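Local structure of chitin oligosaccahride binding protein NagB1 (Paenibacillus sp. FPU-7, 7EHP) at residues A[62-67]-A[286-291]; A[90-95]-A[303-308]; A[116-121]-A[281-286]; A[355-360]-A[388-393]. The protein binds the short chitin oligosaccharides N,N'-diacetylchitobiose and N,N',N''-triacetylchitotriose as a bacterial extracellular solute-binding protein, probably delivering them to an uptake transporter. All coordinates share one frame; numbering follows the deposited sequence.

Overall arrangement
Interactions 1, 2 and 3 form a connected series, whereas interaction 4 stands apart. Strand 277-288 runs through interactions 1 and 3, pairing with strand 64-68 in interaction 1 and with strand 109-125 in interaction 3, and the two contacts share Tyr286. Helix 294-307, which follows that strand, carries half of interaction 2 and packs on interaction 1, where Phe288 CZ comes within 3.4 Å of Ile304 CG1. Interaction 3 holds the bound sugar directly, and Asp66 of interaction 1 stands about 6 Å from it by its side chain. Interaction 4, near the C-terminus, comes within about 6 Å of interaction 3 at the nearest atoms without touching it.

Interaction 1: A[62-67]-A[286-291]; sequences PKIFDL and YGFSAS
Asp66 and Tyr286 meet at their tips through a water, which donates to Asp66 OD2 at 2.7 Å and lies 2.9 Å from Tyr286 OH. Thr8 also hydrogen-bonds to OD2, and the amide of Asn284 occupies OD1, so both oxygens of this buried carboxylate have partners. An acid suits a place where two neighbouring oxygens are both needed as acceptors. Behind this polar end the backbones pair antiparallel. Phe65 O receives Gly287 N at 2.9 Å, Gly287 O takes Phe65 N in return, and Lys63 O accepts Ser289 N at 3.0 Å. Strand 64-68 lies between its parallel neighbour 3-7 and the returning strand 277-288, in keeping with the class II solute-binding protein fold, in which one antiparallel strand is inserted into an otherwise parallel sheet. Phe65 holds CG in the crowded position between its backbone N and carbonyl carbon (chi1 39°), which lays the ring over the glycine: Gly287 O sits 3.7 Å above the ring plane, over its centre. A side chain at Gly287 would collide with Phe65 and Leu67, which is consistent with a glycine here. Leu52 and Met56 of helix 44-58 also pack on the Phe65 side chain. On the other face of the sheet Ile64 and Phe288 lie side by side, pointing the same way, with Ile64 CG1 3.6 Å from Phe288 CD1; helix 294-307 packs on both through Phe303, Ala300 and Ile304. Just past the strand, Ser289 OG accepts Ser291 N at 3.1 Å in an ST turn.

Interaction 2: A[90-95]-A[303-308]; sequences NELGLK and FIKIMY
Leu92 and Ile304 make the tightest meeting here, their side chains crossing at about a right angle with Leu92 CD1 3.6 Å from Ile304 CG2. That methyl is anti to the backbone N of Ile304 (chi1 -69° for its CG1 branch), and the beta-branched residue thereby offers a fixed apolar knob beside the helix. Leu94 reaches the same methyl from its own place in the chain, more loosely, with CD1 4.1 Å from Ile304 CG2. Both of its branch ends also rest on the backbone where helix 294-307 finishes: Leu94 CD1 is 3.7 Å from Tyr308 O, and Leu94 CD2 equally close to that oxygen. Leucines suit the place because their branched ends can fill the space against a methyl and the backbone, and van der Waals contact is all that joins the segments. Gly93 separates them. It ends helix 86-92 in a Schellman motif with positive phi (67°), a conformation that favours glycine, and this turn allows Leu92 and Leu94 both to face the other helix. Toward solvent the contact is thin: Lys305 lends only its aliphatic chain, with CD 4.0 Å from Leu92 CD2, while its extended chain carries the ammonium group away. On the buried side Ile304 continues into Ile88, Leu113 and Phe288, and Tyr308 OH bonds to Leu113 O, so that the end of helix 294-307 is seated between helix 86-92 and strands 109-125 and 277-288.

Interaction 3: A[116-121]-A[281-286]; sequences AYFVEG and GYSNGY. With NAG (2-acetamido-2-deoxy-beta-D-glucopyranose), chain C; NAG (2-acetamido-2-deoxy-beta-D-glucopyranose), chain B.
Phe118 and Ser283 meet beneath one sugar of the bound disaccharide, with Phe118 CE2 3.4 Å from Ser283 OG. The serine hydroxyl hydrogen-bonds to O6 of the chain B NAG at 2.7 Å, while C6 of that sugar stands 3.5 Å above the centre of the Phe118 ring. On the linked chain C NAG, the acetamide N2 donates to Asn284 OD1 at 2.7 Å, and its methyl C8 rests 3.6 Å from Ala116 CB, an apolar group matched to a methyl. Replacing Phe118 by an alanine would probably leave C6 without its flat apolar floor and open a gap beside Gly281. Strands 109-125 and 277-288, which carry these groups, pair antiparallel, consistent with the linking strands between the lobes of the solute-binding fold. Phe118 N bonds to Gly281 O at 3.0 Å, and Gly281 N returns to Phe118 O, also lying over the ring face opposite the sugar. Beyond that pair a water bridges Ala116 O and Asn284 N, accepting from the latter at 2.8 Å. Leu67 O accepts from Asn284 ND2, consistent with OD1 being turned to the acetamide. Away from the sugar, Tyr117 CD1 lies 3.5 Å from Tyr282 CZ, over the Tyr282 ring, and Tyr117 OH bonds to Gln349.

Interaction 4: A[355-360]-A[388-393]; sequences SIVQAK and KVQEDA
Gln358 and Gln390 join the two segments by a side-chain hydrogen bond, Gln390 NE2 donating to Gln358 OE1 at 3.2 Å. The donor lies in the carbonyl plane, on a lone pair of the oxygen (C=O...N angle 121°). The side chains cross at about a right angle, yet their amide planes are only 30° apart. Each amide has further polar partners: both NE2 atoms donate to Asn394 OD1, and Gln390 OE1 accepts from the indole NH of Trp195. The remaining contacts are van der Waals. Gln358 bends at chi2 (93°), which brings its amide over the methyl of Ala393, with CD 3.5 Å from Ala393 CB, while its NE2 lies 3.4 Å from Ala393 C. An alanine suits this site because a small side chain lets the amide settle against the helix. At the solvent side Val389 CG1 stands 3.9 Å from Lys360 O, and the lysine leads its charge away to Glu363. In the fold, Gln358 is the N-cap residue of helix 359-373, so the contact ties the start of that helix to the late turns of helix 379-396, with Val361 also packed against Val389 and Ala393. A leucine in place of Gln358 would remove both amide atoms and would probably leave Gln390 NE2 short of an acceptor and Asn394 OD1 with one donor fewer. The Trp195 N-H can only donate, so Gln390 OE1 is its acceptor and NE2 is turned to Gln358 OE1; with Asn394 OD1 taking both NE2 groups, the orientation of one amide probably fixes that of the next.

Interaction 1: A[62-67]-A[286-291]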
# COMPACT_ATOMS: atom_id res chain seq x y z
N PRO A 62 1.55 14.18 15.94
CA PRO A 62 0.49 15.12 15.58
C PRO A 62 -0.81 14.71 16.26
O PRO A 62 -0.91 13.63 16.84
CB PRO A 62 0.41 14.99 14.05
CG PRO A 62 1.76 14.43 13.66
CD PRO A 62 2.02 13.45 14.76
N LYS A 63 -1.82 15.58 16.18
CA LYS A 63 -3.09 15.22 16.81
C LYS A 63 -3.86 14.22 15.94
O LYS A 63 -4.49 13.30 16.46
CB LYS A 63 -3.93 16.48 17.08
CG LYS A 63 -3.29 17.45 18.12
CD LYS A 63 -2.75 16.69 19.33
CE LYS A 63 -2.03 17.57 20.36
NZ LYS A 63 -1.06 18.55 19.77
N ILE A 64 -3.78 14.37 14.62
CA ILE A 64 -4.35 13.44 13.66
C ILE A 64 -3.24 13.10 12.67
O ILE A 64 -2.53 14.00 12.21
CB ILE A 64 -5.56 14.06 12.93
CG1 ILE A 64 -6.62 14.55 13.93
CG2 ILE A 64 -6.16 13.08 11.90
CD1 ILE A 64 -7.51 15.66 13.37
N PHE A 65 -3.08 11.81 12.33
CA PHE A 65 -1.90 11.44 11.55
C PHE A 65 -2.15 10.21 10.69
O PHE A 65 -2.79 9.25 11.11
CB PHE A 65 -0.68 11.18 12.43
CG PHE A 65 -1.00 10.46 13.71
CD1 PHE A 65 -1.08 9.07 13.74
CD2 PHE A 65 -1.20 11.17 14.89
CE1 PHE A 65 -1.37 8.41 14.93
CE2 PHE A 65 -1.48 10.52 16.07
CZ PHE A 65 -1.57 9.15 16.10
N ASP A 66 -1.60 10.25 9.48
CA ASP A 66 -1.57 9.08 8.61
C ASP A 66 -0.89 7.93 9.35
O ASP A 66 0.27 8.05 9.77
CB ASP A 66 -0.83 9.43 7.33
CG ASP A 66 -0.92 8.35 6.29
OD1 ASP A 66 -0.47 7.21 6.57
OD2 ASP A 66 -1.45 8.63 5.20
N LEU A 67 -1.61 6.82 9.52
CA LEU A 67 -1.16 5.72 10.36
C LEU A 67 -1.40 4.39 9.64
O LEU A 67 -2.39 4.26 8.92
CB LEU A 67 -1.91 5.73 11.70
CG LEU A 67 -1.71 4.54 12.64
CD1 LEU A 67 -0.33 4.63 13.27
CD2 LEU A 67 -2.83 4.49 13.70
N TYR A 286 -6.13 6.90 9.43
CA TYR A 286 -5.73 7.92 10.39
C TYR A 286 -5.81 7.39 11.82
O TYR A 286 -6.71 6.61 12.16
CB TYR A 286 -6.59 9.19 10.23
CG TYR A 286 -6.22 9.86 8.94
CD1 TYR A 286 -5.13 10.72 8.88
CD2 TYR A 286 -6.90 9.58 7.77
CE1 TYR A 286 -4.75 11.31 7.67
CE2 TYR A 286 -6.53 10.16 6.56
CZ TYR A 286 -5.46 11.02 6.52
OH TYR A 286 -5.08 11.59 5.31
N GLY A 287 -4.86 7.82 12.64
CA GLY A 287 -4.89 7.57 14.06
C GLY A 287 -5.00 8.91 14.78
O GLY A 287 -4.90 9.98 14.18
N PHE A 288 -5.18 8.84 16.09
CA PHE A 288 -5.42 10.06 16.85
C PHE A 288 -4.59 10.02 18.12
O PHE A 288 -4.49 8.98 18.78
CB PHE A 288 -6.93 10.20 17.14
CG PHE A 288 -7.75 10.22 15.88
CD1 PHE A 288 -7.96 11.41 15.21
CD2 PHE A 288 -8.24 9.04 15.33
CE1 PHE A 288 -8.67 11.43 14.03
CE2 PHE A 288 -8.94 9.06 14.15
CZ PHE A 288 -9.16 10.26 13.49
N SER A 289 -3.96 11.16 18.43
CA SER A 289 -3.11 11.22 19.61
C SER A 289 -3.89 10.86 20.87
O SER A 289 -5.07 11.23 21.03
CB SER A 289 -2.51 12.61 19.77
OG SER A 289 -1.63 12.64 20.89
N ALA A 290 -3.23 10.14 21.77
CA ALA A 290 -3.82 9.91 23.08
C ALA A 290 -3.96 11.20 23.87
O ALA A 290 -4.83 11.28 24.75
CB ALA A 290 -2.98 8.90 23.86
N SER A 291 -3.16 12.22 23.56
CA SER A 291 -3.15 13.50 24.28
C SER A 291 -4.02 14.52 23.56
O SER A 291 -3.55 15.42 22.87
CB SER A 291 -1.72 14.02 24.40
OG SER A 291 -0.93 13.14 25.18
O HOH W 1 -2.61 10.72 4.03

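Interaction 2: A[90-95]-A[303-308]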
# COMPACT_ATOMS: atom_id res chain seq x y z
N ASN A 90 -19.15 4.35 18.66
CA ASN A 90 -20.51 4.08 19.13
C ASN A 90 -21.37 5.33 19.01
O ASN A 90 -22.49 5.28 18.48
CB ASN A 90 -20.46 3.58 20.57
CG ASN A 90 -20.04 2.11 20.66
OD1 ASN A 90 -19.79 1.44 19.65
ND2 ASN A 90 -19.92 1.62 21.89
N GLU A 91 -20.86 6.47 19.50
CA GLU A 91 -21.56 7.75 19.39
C GLU A 91 -22.04 8.00 17.97
O GLU A 91 -23.21 8.35 17.75
CB GLU A 91 -20.63 8.89 19.81
CG GLU A 91 -20.73 9.33 21.25
CD GLU A 91 -19.70 10.40 21.60
OE1 GLU A 91 -19.33 11.21 20.71
OE2 GLU A 91 -19.26 10.44 22.77
N LEU A 92 -21.15 7.83 16.99
CA LEU A 92 -21.39 8.20 15.60
C LEU A 92 -22.09 7.11 14.81
O LEU A 92 -22.42 7.34 13.64
CB LEU A 92 -20.08 8.57 14.90
CG LEU A 92 -19.27 9.74 15.47
CD1 LEU A 92 -17.96 9.90 14.68
CD2 LEU A 92 -20.12 11.01 15.43
N GLY A 93 -22.30 5.94 15.41
CA GLY A 93 -22.97 4.85 14.71
C GLY A 93 -22.18 4.27 13.56
O GLY A 93 -22.77 3.82 12.57
N LEU A 94 -20.86 4.27 13.67
CA LEU A 94 -20.03 3.93 12.52
C LEU A 94 -19.42 2.54 12.60
O LEU A 94 -19.04 1.99 11.56
CB LEU A 94 -18.89 4.96 12.37
CG LEU A 94 -19.34 6.30 11.78
CD1 LEU A 94 -18.17 7.29 11.68
CD2 LEU A 94 -20.00 6.08 10.42
N LYS A 95 -19.33 1.96 13.80
CA LYS A 95 -18.44 0.82 14.02
C LYS A 95 -18.72 -0.30 13.03
O LYS A 95 -17.80 -0.87 12.43
CB LYS A 95 -18.59 0.30 15.45
CG LYS A 95 -17.79 -0.96 15.70
CD LYS A 95 -17.79 -1.32 17.16
CE LYS A 95 -17.51 -2.82 17.32
NZ LYS A 95 -17.13 -3.15 18.73
N PHE A 303 -13.47 15.29 12.46
CA PHE A 303 -12.71 14.70 11.37
C PHE A 303 -13.24 13.30 11.05
O PHE A 303 -13.49 12.96 9.88
CB PHE A 303 -11.22 14.63 11.71
CG PHE A 303 -10.41 13.90 10.66
CD1 PHE A 303 -9.94 14.59 9.55
CD2 PHE A 303 -10.16 12.52 10.76
CE1 PHE A 303 -9.20 13.93 8.55
CE2 PHE A 303 -9.44 11.85 9.77
CZ PHE A 303 -8.95 12.57 8.66
N ILE A 304 -13.44 12.49 12.08
CA ILE A 304 -13.97 11.15 11.87
C ILE A 304 -15.34 11.20 11.21
O ILE A 304 -15.61 10.47 10.24
CB ILE A 304 -14.01 10.39 13.21
CG1 ILE A 304 -12.59 10.11 13.69
CG2 ILE A 304 -14.81 9.11 13.07
CD1 ILE A 304 -12.53 9.52 15.07
N LYS A 305 -16.21 12.09 11.69
CA LYS A 305 -17.56 12.15 11.16
C LYS A 305 -17.56 12.54 9.68
O LYS A 305 -18.37 12.03 8.90
CB LYS A 305 -18.40 13.14 11.98
CG LYS A 305 -19.87 13.06 11.65
CD LYS A 305 -20.70 13.81 12.67
CE LYS A 305 -22.08 14.09 12.10
NZ LYS A 305 -22.87 15.03 12.93
N ILE A 306 -16.65 13.42 9.28
CA ILE A 306 -16.63 13.87 7.89
C ILE A 306 -15.87 12.88 7.01
O ILE A 306 -16.38 12.42 5.98
CB ILE A 306 -16.04 15.29 7.81
CG1 ILE A 306 -16.90 16.25 8.64
CG2 ILE A 306 -15.97 15.77 6.37
CD1 ILE A 306 -16.14 17.43 9.25
N MET A 307 -14.64 12.51 7.40
CA MET A 307 -13.84 11.63 6.54
C MET A 307 -14.50 10.27 6.36
O MET A 307 -14.57 9.74 5.24
CB MET A 307 -12.43 11.47 7.12
CG MET A 307 -11.53 10.44 6.41
SD MET A 307 -11.17 10.88 4.69
CE MET A 307 -9.65 11.81 4.87
N TYR A 308 -14.99 9.69 7.44
CA TYR A 308 -15.53 8.33 7.41
C TYR A 308 -17.04 8.39 7.20
O TYR A 308 -17.85 8.01 8.05
CB TYR A 308 -15.13 7.58 8.67
CG TYR A 308 -13.64 7.52 8.82
CD1 TYR A 308 -12.90 6.59 8.11
CD2 TYR A 308 -12.97 8.39 9.68
CE1 TYR A 308 -11.52 6.53 8.22
CE2 TYR A 308 -11.59 8.34 9.80
CZ TYR A 308 -10.87 7.41 9.07
OH TYR A 308 -9.51 7.33 9.19

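Interaction 3: A[116-121]-A[281-286]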
# COMPACT_ATOMS: atom_id res chain seq x y z
N ALA A 116 -9.19 3.49 3.27
CA ALA A 116 -9.25 2.84 1.98
C ALA A 116 -9.10 1.33 2.14
O ALA A 116 -8.50 0.85 3.11
CB ALA A 116 -8.16 3.34 1.03
N TYR A 117 -9.65 0.60 1.18
CA TYR A 117 -9.25 -0.77 0.91
C TYR A 117 -8.29 -0.76 -0.27
O TYR A 117 -8.53 -0.07 -1.27
CB TYR A 117 -10.47 -1.64 0.60
CG TYR A 117 -10.13 -2.99 0.02
CD1 TYR A 117 -9.76 -4.05 0.85
CD2 TYR A 117 -10.16 -3.21 -1.36
CE1 TYR A 117 -9.45 -5.29 0.33
CE2 TYR A 117 -9.86 -4.45 -1.88
CZ TYR A 117 -9.50 -5.48 -1.03
OH TYR A 117 -9.19 -6.71 -1.55
N PHE A 118 -7.20 -1.51 -0.17
CA PHE A 118 -6.22 -1.57 -1.24
C PHE A 118 -6.13 -2.99 -1.77
O PHE A 118 -6.39 -3.95 -1.04
CB PHE A 118 -4.83 -1.06 -0.77
CG PHE A 118 -3.98 -2.11 -0.09
CD1 PHE A 118 -3.16 -2.97 -0.83
CD2 PHE A 118 -3.98 -2.24 1.29
CE1 PHE A 118 -2.38 -3.94 -0.20
CE2 PHE A 118 -3.22 -3.21 1.93
CZ PHE A 118 -2.41 -4.05 1.18
N VAL A 119 -5.79 -3.12 -3.06
CA VAL A 119 -5.18 -4.32 -3.62
C VAL A 119 -3.91 -3.91 -4.35
O VAL A 119 -3.78 -2.77 -4.80
CB VAL A 119 -6.09 -5.13 -4.58
CG1 VAL A 119 -7.18 -5.86 -3.84
CG2 VAL A 119 -6.69 -4.23 -5.66
N GLU A 120 -2.97 -4.84 -4.46
CA GLU A 120 -1.79 -4.66 -5.30
C GLU A 120 -1.80 -5.72 -6.37
O GLU A 120 -2.04 -6.89 -6.09
CB GLU A 120 -0.50 -4.77 -4.48
CG GLU A 120 -0.25 -3.60 -3.58
CD GLU A 120 1.07 -3.72 -2.83
OE1 GLU A 120 1.95 -4.50 -3.28
OE2 GLU A 120 1.19 -3.05 -1.78
N GLY A 121 -1.54 -5.32 -7.61
CA GLY A 121 -1.45 -6.27 -8.70
C GLY A 121 -0.89 -5.58 -9.91
O GLY A 121 -0.17 -4.58 -9.77
N GLY A 281 -6.00 -5.37 1.59
CA GLY A 281 -6.51 -5.26 2.94
C GLY A 281 -6.88 -3.83 3.27
O GLY A 281 -6.97 -2.97 2.39
N TYR A 282 -7.07 -3.59 4.56
CA TYR A 282 -7.59 -2.32 5.09
C TYR A 282 -6.52 -1.74 6.01
O TYR A 282 -6.68 -1.74 7.24
CB TYR A 282 -8.91 -2.55 5.84
CG TYR A 282 -10.00 -3.21 5.03
CD1 TYR A 282 -9.98 -4.57 4.76
CD2 TYR A 282 -11.06 -2.46 4.54
CE1 TYR A 282 -10.99 -5.17 4.01
CE2 TYR A 282 -12.07 -3.05 3.80
CZ TYR A 282 -12.03 -4.40 3.54
OH TYR A 282 -13.04 -4.96 2.79
N SER A 283 -5.44 -1.23 5.42
CA SER A 283 -4.18 -1.06 6.14
C SER A 283 -3.89 0.37 6.58
O SER A 283 -3.12 0.55 7.53
CB SER A 283 -3.03 -1.50 5.24
OG SER A 283 -3.00 -0.66 4.10
N ASN A 284 -4.40 1.37 5.87
CA ASN A 284 -3.90 2.74 5.98
C ASN A 284 -5.06 3.71 6.13
O ASN A 284 -6.00 3.70 5.33
CB ASN A 284 -3.07 3.13 4.75
CG ASN A 284 -2.41 4.49 4.92
OD1 ASN A 284 -2.25 5.24 3.95
ND2 ASN A 284 -2.03 4.82 6.15
N GLY A 285 -4.97 4.56 7.14
CA GLY A 285 -5.98 5.56 7.40
C GLY A 285 -5.41 6.60 8.34
O GLY A 285 -4.32 7.11 8.08
N TYR A 286 -6.13 6.90 9.43
CA TYR A 286 -5.73 7.92 10.39
C TYR A 286 -5.81 7.39 11.82
O TYR A 286 -6.71 6.61 12.16
CB TYR A 286 -6.59 9.19 10.23
CG TYR A 286 -6.22 9.86 8.94
CD1 TYR A 286 -5.13 10.72 8.88
CD2 TYR A 286 -6.90 9.58 7.77
CE1 TYR A 286 -4.75 11.31 7.67
CE2 TYR A 286 -6.53 10.16 6.56
CZ TYR A 286 -5.46 11.02 6.52
OH TYR A 286 -5.08 11.59 5.31
C1 NAG C . -1.37 6.01 -0.02
C2 NAG C . -2.01 4.70 0.43
C3 NAG C . -0.96 3.79 1.06
C4 NAG C . 0.30 3.68 0.19
C5 NAG C . 0.73 5.06 -0.34
C6 NAG C . 1.88 5.04 -1.32
C7 NAG C . -4.36 5.21 1.00
C8 NAG C . -5.35 5.38 2.11
N2 NAG C . -3.10 4.94 1.37
O1 NAG C . -2.34 6.85 -0.55
O3 NAG C . -1.55 2.51 1.30
O4 NAG C . 1.36 3.25 1.03
O5 NAG C . -0.37 5.73 -0.97
O6 NAG C . 2.40 6.36 -1.48
O7 NAG C . -4.68 5.32 -0.18
C1 NAG B . 1.70 1.87 0.91
C2 NAG B . 2.90 1.64 1.82
C3 NAG B . 3.32 0.18 1.77
C4 NAG B . 2.14 -0.71 2.12
C5 NAG B . 0.96 -0.40 1.20
C6 NAG B . -0.29 -1.18 1.55
C7 NAG B . 4.56 3.36 2.40
C8 NAG B . 5.70 4.18 1.91
N2 NAG B . 4.01 2.52 1.50
O3 NAG B . 4.37 -0.03 2.71
O4 NAG B . 2.49 -2.08 1.96
O5 NAG B . 0.62 0.99 1.28
O6 NAG B . -0.65 -1.04 2.92
O7 NAG B . 4.15 3.43 3.56
O HOH W 2 -5.81 1.59 3.47

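Interaction 4: A[355-360]-A[388-393]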
# COMPACT_ATOMS: atom_id res chain seq x y z
N SER A 355 2.71 -5.03 7.37
CA SER A 355 1.75 -5.02 8.46
C SER A 355 2.04 -6.12 9.48
O SER A 355 1.51 -6.06 10.59
CB SER A 355 0.33 -5.19 7.93
OG SER A 355 0.08 -6.54 7.57
N ILE A 356 2.89 -7.09 9.12
CA ILE A 356 3.18 -8.25 9.95
C ILE A 356 4.59 -8.19 10.55
O ILE A 356 4.77 -8.42 11.75
CB ILE A 356 2.96 -9.57 9.17
CG1 ILE A 356 1.49 -9.70 8.78
CG2 ILE A 356 3.38 -10.77 10.03
CD1 ILE A 356 1.24 -10.66 7.67
N VAL A 357 5.61 -7.87 9.72
CA VAL A 357 6.99 -7.89 10.20
C VAL A 357 7.32 -6.60 10.95
O VAL A 357 6.69 -5.56 10.79
CB VAL A 357 8.00 -8.14 9.05
CG1 VAL A 357 7.60 -9.36 8.24
CG2 VAL A 357 8.13 -6.90 8.17
N GLN A 358 8.36 -6.69 11.79
CA GLN A 358 8.87 -5.53 12.51
C GLN A 358 9.56 -4.53 11.57
O GLN A 358 10.04 -4.89 10.48
CB GLN A 358 9.86 -6.01 13.58
CG GLN A 358 9.30 -7.08 14.53
CD GLN A 358 9.58 -8.53 14.11
OE1 GLN A 358 9.63 -8.86 12.92
NE2 GLN A 358 9.74 -9.40 15.10
N ALA A 359 9.63 -3.27 12.01
CA ALA A 359 10.20 -2.21 11.18
C ALA A 359 11.61 -2.54 10.72
O ALA A 359 11.97 -2.31 9.56
CB ALA A 359 10.20 -0.88 11.94
N LYS A 360 12.44 -3.07 11.63
CA LYS A 360 13.82 -3.36 11.27
C LYS A 360 13.91 -4.40 10.17
O LYS A 360 14.81 -4.34 9.33
CB LYS A 360 14.60 -3.85 12.49
CG LYS A 360 16.11 -3.70 12.36
CD LYS A 360 16.53 -2.25 12.59
CE LYS A 360 17.87 -1.91 11.93
NZ LYS A 360 18.17 -0.45 12.09
N LYS A 388 18.79 -13.55 9.67
CA LYS A 388 19.47 -13.11 10.88
C LYS A 388 18.73 -11.95 11.52
O LYS A 388 18.51 -11.94 12.74
CB LYS A 388 20.93 -12.74 10.58
CG LYS A 388 21.80 -13.96 10.33
CD LYS A 388 23.27 -13.64 10.16
CE LYS A 388 24.05 -14.90 9.77
NZ LYS A 388 24.09 -15.92 10.87
N VAL A 389 18.34 -10.95 10.72
CA VAL A 389 17.61 -9.81 11.27
C VAL A 389 16.26 -10.27 11.82
O VAL A 389 15.80 -9.79 12.86
CB VAL A 389 17.46 -8.71 10.20
CG1 VAL A 389 16.53 -7.61 10.69
CG2 VAL A 389 18.82 -8.14 9.89
N GLN A 390 15.63 -11.23 11.14
CA GLN A 390 14.36 -11.76 11.61
C GLN A 390 14.51 -12.41 12.98
O GLN A 390 13.65 -12.23 13.86
CB GLN A 390 13.81 -12.76 10.60
CG GLN A 390 12.39 -13.21 10.88
CD GLN A 390 11.43 -12.06 10.84
OE1 GLN A 390 11.13 -11.55 9.77
NE2 GLN A 390 10.95 -11.65 12.01
N GLU A 391 15.59 -13.17 13.19
CA GLU A 391 15.83 -13.79 14.50
C GLU A 391 16.02 -12.72 15.57
O GLU A 391 15.49 -12.85 16.68
CB GLU A 391 17.07 -14.69 14.48
CG GLU A 391 17.31 -15.58 13.27
CD GLU A 391 16.65 -16.92 13.38
OE1 GLU A 391 16.96 -17.83 12.56
OE2 GLU A 391 15.79 -17.05 14.27
N ASP A 392 16.81 -11.69 15.26
CA ASP A 392 17.07 -10.61 16.21
C ASP A 392 15.79 -9.86 16.55
O ASP A 392 15.53 -9.56 17.72
CB ASP A 392 18.09 -9.62 15.63
CG ASP A 392 19.50 -10.17 15.62
OD1 ASP A 392 19.68 -11.38 15.87
OD2 ASP A 392 20.43 -9.38 15.36
N ALA A 393 14.98 -9.53 15.54
CA ALA A 393 13.72 -8.84 15.76
C ALA A 393 12.80 -9.67 16.66
O ALA A 393 12.20 -9.14 17.60
CB ALA A 393 13.04 -8.53 14.43